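Long-range contacts in teichoic acid D-alanine hydrolase (Staphylococcus aureus, PDB 5ZH8), which hydrolyses the ester bonds that hold D-alanine on wall teichoic acid and lipoteichoic acid, and affects methicillin resistance and cell wall structure: residues Val92-Asn97 with Asp357-Val362; Lys168-His173 with Tyr216-Lys221. All blocks are in the same frame, centred on the assembly; numbering follows the deposited sequence.

Interaction 1: residues Val92-Asn97 with Asp357-Val362; sequences VAIYEN and DKYVVV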
# COMPACT_ATOMS: atom_id res chain seq x y z
N VAL A 92 7.92 -1.65 18.39
CA VAL A 92 9.26 -1.11 18.16
C VAL A 92 10.26 -1.83 19.05
O VAL A 92 9.93 -2.29 20.14
CB VAL A 92 9.31 0.41 18.44
CG1 VAL A 92 9.12 0.72 19.92
CG2 VAL A 92 10.61 1.01 17.92
N ALA A 93 11.48 -1.96 18.55
CA ALA A 93 12.61 -2.43 19.33
C ALA A 93 13.86 -1.68 18.89
O ALA A 93 14.13 -1.57 17.69
CB ALA A 93 12.80 -3.93 19.15
N ILE A 94 14.60 -1.15 19.86
CA ILE A 94 15.81 -0.39 19.57
C ILE A 94 16.95 -0.88 20.44
O ILE A 94 16.84 -0.94 21.67
CB ILE A 94 15.59 1.12 19.81
CG1 ILE A 94 14.42 1.62 18.95
CG2 ILE A 94 16.87 1.89 19.50
CD1 ILE A 94 14.07 3.08 19.14
N TYR A 95 18.05 -1.25 19.79
CA TYR A 95 19.27 -1.68 20.47
C TYR A 95 20.31 -0.58 20.37
O TYR A 95 20.51 0.00 19.30
CB TYR A 95 19.83 -2.96 19.85
CG TYR A 95 19.06 -4.20 20.21
CD1 TYR A 95 17.82 -4.45 19.65
CD2 TYR A 95 19.59 -5.13 21.11
CE1 TYR A 95 17.10 -5.60 19.98
CE2 TYR A 95 18.88 -6.27 21.44
CZ TYR A 95 17.64 -6.51 20.87
OH TYR A 95 16.93 -7.63 21.19
N GLU A 96 20.98 -0.29 21.49
CA GLU A 96 22.05 0.70 21.52
C GLU A 96 23.33 0.04 22.02
O GLU A 96 23.37 -0.50 23.13
CB GLU A 96 21.65 1.85 22.43
CG GLU A 96 22.53 3.08 22.30
CD GLU A 96 22.09 4.20 23.22
OE1 GLU A 96 20.91 4.22 23.62
OE2 GLU A 96 22.92 5.07 23.55
N ASN A 97 24.37 0.06 21.19
CA ASN A 97 25.61 -0.65 21.49
C ASN A 97 25.34 -2.07 22.00
O ASN A 97 25.91 -2.50 23.00
CB ASN A 97 26.45 0.15 22.48
CG ASN A 97 26.93 1.47 21.91
OD1 ASN A 97 26.81 2.51 22.55
ND2 ASN A 97 27.49 1.44 20.71
N ASP A 357 26.41 0.72 13.53
CA ASP A 357 27.19 0.09 14.60
C ASP A 357 26.76 0.50 16.01
O ASP A 357 27.19 -0.12 16.98
CB ASP A 357 28.68 0.35 14.40
CG ASP A 357 29.28 -0.44 13.23
OD1 ASP A 357 28.54 -1.19 12.55
OD2 ASP A 357 30.49 -0.30 12.99
N LYS A 358 25.91 1.52 16.14
CA LYS A 358 25.41 1.95 17.44
C LYS A 358 23.95 1.52 17.66
O LYS A 358 23.63 0.92 18.69
CB LYS A 358 25.52 3.46 17.61
CG LYS A 358 25.35 3.93 19.05
CD LYS A 358 25.42 5.43 19.17
CE LYS A 358 25.18 5.90 20.60
NZ LYS A 358 25.00 7.39 20.67
N TYR A 359 23.08 1.84 16.71
CA TYR A 359 21.66 1.56 16.85
C TYR A 359 21.18 0.47 15.89
O TYR A 359 21.58 0.43 14.73
CB TYR A 359 20.85 2.83 16.59
CG TYR A 359 21.03 3.89 17.64
CD1 TYR A 359 20.45 3.76 18.89
CD2 TYR A 359 21.78 5.03 17.38
CE1 TYR A 359 20.61 4.73 19.86
CE2 TYR A 359 21.95 6.01 18.34
CZ TYR A 359 21.36 5.86 19.58
OH TYR A 359 21.52 6.83 20.53
N VAL A 360 20.31 -0.40 16.39
CA VAL A 360 19.48 -1.24 15.53
C VAL A 360 18.04 -0.89 15.84
O VAL A 360 17.58 -1.10 16.95
CB VAL A 360 19.72 -2.75 15.75
CG1 VAL A 360 18.89 -3.56 14.75
CG2 VAL A 360 21.19 -3.09 15.62
N VAL A 361 17.35 -0.33 14.85
CA VAL A 361 15.97 0.11 15.01
C VAL A 361 15.09 -0.81 14.19
O VAL A 361 15.22 -0.88 12.98
CB VAL A 361 15.78 1.57 14.52
CG1 VAL A 361 14.37 2.06 14.83
CG2 VAL A 361 16.83 2.48 15.15
N VAL A 362 14.20 -1.52 14.88
CA VAL A 362 13.27 -2.46 14.25
C VAL A 362 11.86 -1.95 14.48
O VAL A 362 11.44 -1.80 15.63
CB VAL A 362 13.40 -3.89 14.84
CG1 VAL A 362 12.56 -4.88 14.03
CG2 VAL A 362 14.85 -4.32 14.91
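Two strands far apart in sequence pair antiparallel here, in the large sheet of the beta-lactamase-like serine hydrolase fold, and show how a backbone ladder leaves each face its own chemistry. Ala93 with Val362 and Tyr95 with Val360 are hydrogen-bonded pairs, linked in both directions; the bond from Val362 N to Ala93 O, 2.8 Å, lies nearly along the C=O axis. Ile94-Val361 and Glu96-Tyr359 are the non-hydrogen-bonded pairs between and beyond them. Asn97 N to Lys358 O, 2.7 Å, carries the ladder one step past the strand ends.

Apolar contacts add to the ladder on both faces. On one face Tyr95 CB meets Val360 CB at 4.1 Å; on the other, Ile94 and Val361 run alongside each other with CG1 against CG1.

The polar end is built round Tyr359. Glu96, its CG anti to the backbone N (chi1 -167°) and its chain extended, runs alongside the ring, CG 3.5 Å from Tyr359 CE1. Lys75 makes a salt bridge with Glu96 OE1 and a hydrogen bond with Tyr359 OH, while Tyr76 also bonds OE1; this would favour a charged carboxylate. Lys358 NZ stays 4.2 Å from Glu96 OE2, too far for a salt bridge.

Strands 99-106 and 349-355 flank the pair, helix 74-85 packs on the Ile94 and Tyr359 face, and helix 292-303 covers the Ala93, Tyr95 and Val360 face.

Interaction 2: residues Lys168-His173 with Tyr216-Lys221; sequences KDLMLH and YLVLAK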
# COMPACT_ATOMS: atom_id res chain seq x y z
N LYS A 168 24.47 -16.07 -7.90
CA LYS A 168 24.68 -14.66 -7.60
C LYS A 168 23.61 -13.76 -8.23
O LYS A 168 23.19 -12.79 -7.62
CB LYS A 168 26.07 -14.20 -8.04
CG LYS A 168 26.45 -12.83 -7.52
CD LYS A 168 27.88 -12.44 -7.85
CE LYS A 168 28.37 -11.37 -6.88
NZ LYS A 168 29.57 -10.62 -7.36
N ASP A 169 23.20 -14.09 -9.45
CA ASP A 169 22.18 -13.31 -10.16
C ASP A 169 20.79 -13.44 -9.53
O ASP A 169 19.99 -12.51 -9.60
CB ASP A 169 22.14 -13.69 -11.64
CG ASP A 169 23.33 -13.14 -12.42
OD1 ASP A 169 24.14 -12.41 -11.83
OD2 ASP A 169 23.45 -13.45 -13.63
N LEU A 170 20.50 -14.58 -8.92
CA LEU A 170 19.29 -14.74 -8.13
C LEU A 170 19.39 -13.91 -6.86
O LEU A 170 18.50 -13.12 -6.55
CB LEU A 170 19.08 -16.20 -7.74
CG LEU A 170 18.92 -17.24 -8.83
CD1 LEU A 170 19.01 -18.63 -8.22
CD2 LEU A 170 17.59 -17.08 -9.55
N MET A 171 20.49 -14.09 -6.15
CA MET A 171 20.76 -13.37 -4.90
C MET A 171 20.66 -11.85 -5.07
O MET A 171 20.14 -11.17 -4.20
CB MET A 171 22.16 -13.76 -4.39
CG MET A 171 22.59 -13.10 -3.09
SD MET A 171 23.34 -11.47 -3.31
CE MET A 171 24.91 -11.89 -4.04
N LEU A 172 21.16 -11.34 -6.20
CA LEU A 172 21.18 -9.90 -6.46
C LEU A 172 19.91 -9.37 -7.16
O LEU A 172 19.84 -8.18 -7.48
CB LEU A 172 22.41 -9.52 -7.30
CG LEU A 172 23.81 -9.73 -6.72
CD1 LEU A 172 24.86 -9.52 -7.81
CD2 LEU A 172 24.08 -8.81 -5.55
N HIS A 173 18.93 -10.25 -7.40
CA HIS A 173 17.72 -9.91 -8.16
C HIS A 173 18.01 -9.39 -9.57
O HIS A 173 17.61 -8.29 -9.93
CB HIS A 173 16.84 -8.89 -7.41
CG HIS A 173 16.30 -9.40 -6.11
ND1 HIS A 173 15.42 -10.46 -6.03
CD2 HIS A 173 16.50 -8.98 -4.84
CE1 HIS A 173 15.11 -10.67 -4.76
NE2 HIS A 173 15.76 -9.79 -4.02
N TYR A 216 14.50 -15.68 -4.42
CA TYR A 216 14.85 -16.26 -3.13
C TYR A 216 14.06 -17.53 -2.79
O TYR A 216 14.47 -18.28 -1.91
CB TYR A 216 14.75 -15.21 -2.01
CG TYR A 216 16.01 -14.37 -1.94
CD1 TYR A 216 16.39 -13.55 -3.01
CD2 TYR A 216 16.85 -14.42 -0.84
CE1 TYR A 216 17.54 -12.80 -2.96
CE2 TYR A 216 18.01 -13.66 -0.78
CZ TYR A 216 18.35 -12.86 -1.84
OH TYR A 216 19.51 -12.11 -1.80
N LEU A 217 12.96 -17.78 -3.50
CA LEU A 217 12.29 -19.09 -3.42
C LEU A 217 13.14 -20.18 -4.09
O LEU A 217 13.25 -21.28 -3.56
CB LEU A 217 10.89 -19.04 -4.05
CG LEU A 217 9.88 -18.13 -3.36
CD1 LEU A 217 8.58 -18.09 -4.16
CD2 LEU A 217 9.61 -18.57 -1.93
N VAL A 218 13.74 -19.86 -5.23
CA VAL A 218 14.68 -20.76 -5.91
C VAL A 218 15.92 -21.02 -5.06
O VAL A 218 16.42 -22.15 -5.01
CB VAL A 218 15.15 -20.18 -7.27
CG1 VAL A 218 16.32 -20.98 -7.84
CG2 VAL A 218 13.99 -20.09 -8.25
N LEU A 219 16.43 -19.96 -4.43
CA LEU A 219 17.59 -20.08 -3.54
C LEU A 219 17.28 -20.92 -2.31
O LEU A 219 18.12 -21.68 -1.85
CB LEU A 219 18.09 -18.70 -3.09
CG LEU A 219 18.88 -17.88 -4.12
CD1 LEU A 219 19.19 -16.50 -3.56
CD2 LEU A 219 20.13 -18.61 -4.59
N ALA A 220 16.07 -20.78 -1.78
CA ALA A 220 15.64 -21.60 -0.66
C ALA A 220 15.61 -23.09 -1.05
O ALA A 220 16.00 -23.94 -0.25
CB ALA A 220 14.27 -21.16 -0.17
N LYS A 221 15.17 -23.39 -2.27
CA LYS A 221 15.15 -24.77 -2.75
C LYS A 221 16.56 -25.30 -2.99
O LYS A 221 16.84 -26.48 -2.74
CB LYS A 221 14.31 -24.87 -4.03
CG LYS A 221 14.06 -26.30 -4.49
CD LYS A 221 13.15 -27.05 -3.52
CE LYS A 221 13.62 -28.49 -3.31
NZ LYS A 221 13.04 -29.09 -2.08
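With Tyr216 at chi1 -83°, turned well off the staggered position, and His173 CG anti to its carbonyl carbon (chi1 -64°), the two rings are brought together beside the end of helix 167-171. That end is a Schellman motif, completed by His173 with its positive phi, and it packs against helix 213-227 in the helical part of the beta-lactamase-like fold. The principle illustrated is a helix terminus whose carbonyl is met by one buried hydroxyl within an otherwise apolar interface.

The side chains of His173 and Tyr216 run roughly perpendicular, but their ring planes differ by only 33°; His173 CE1 lies 3.6 Å from Tyr216 CD1. Asn215 bonds His173 ND1, which should steady the imidazole.

Aliphatic contacts complete the interface. Leu170 and Leu219 run antiparallel past one another, and Leu170 CD1 reaches Val218 CG1 at 3.6 Å. Leu219 CD1 sits over the centre of the Tyr216 ring, 3.9 Å above its plane, and also touches Met171 CA. Helix 129-142 adds Lys130 and Thr133 beside Tyr216.

At the ring's edge, the Tyr216 hydroxyl donates to a lone pair of Met171 O, in the carbonyl plane, with OH and O 2.7 Å apart.

How the interactions relate
Interaction 2 is wholly buried, whereas interaction 1 is buried along most of its length and reaches the surface at one end; they lie on opposite sides of the chain's centre, with about 18 Å between their nearest atoms. Interaction 1 joins strands 260 residues apart and so brings early and late parts of the chain into one sheet; interaction 2, formed wholly by the intervening chain, joins two helices and shares no element with it. Their chemistry follows their place. The strand pair is held by repeated backbone bonds and runs out to exposed residues, Asn97 and Asp357. The helix pair has a single hydrogen bond across it, from a side chain to a main-chain carbonyl, with aliphatic and aromatic packing supplying the rest.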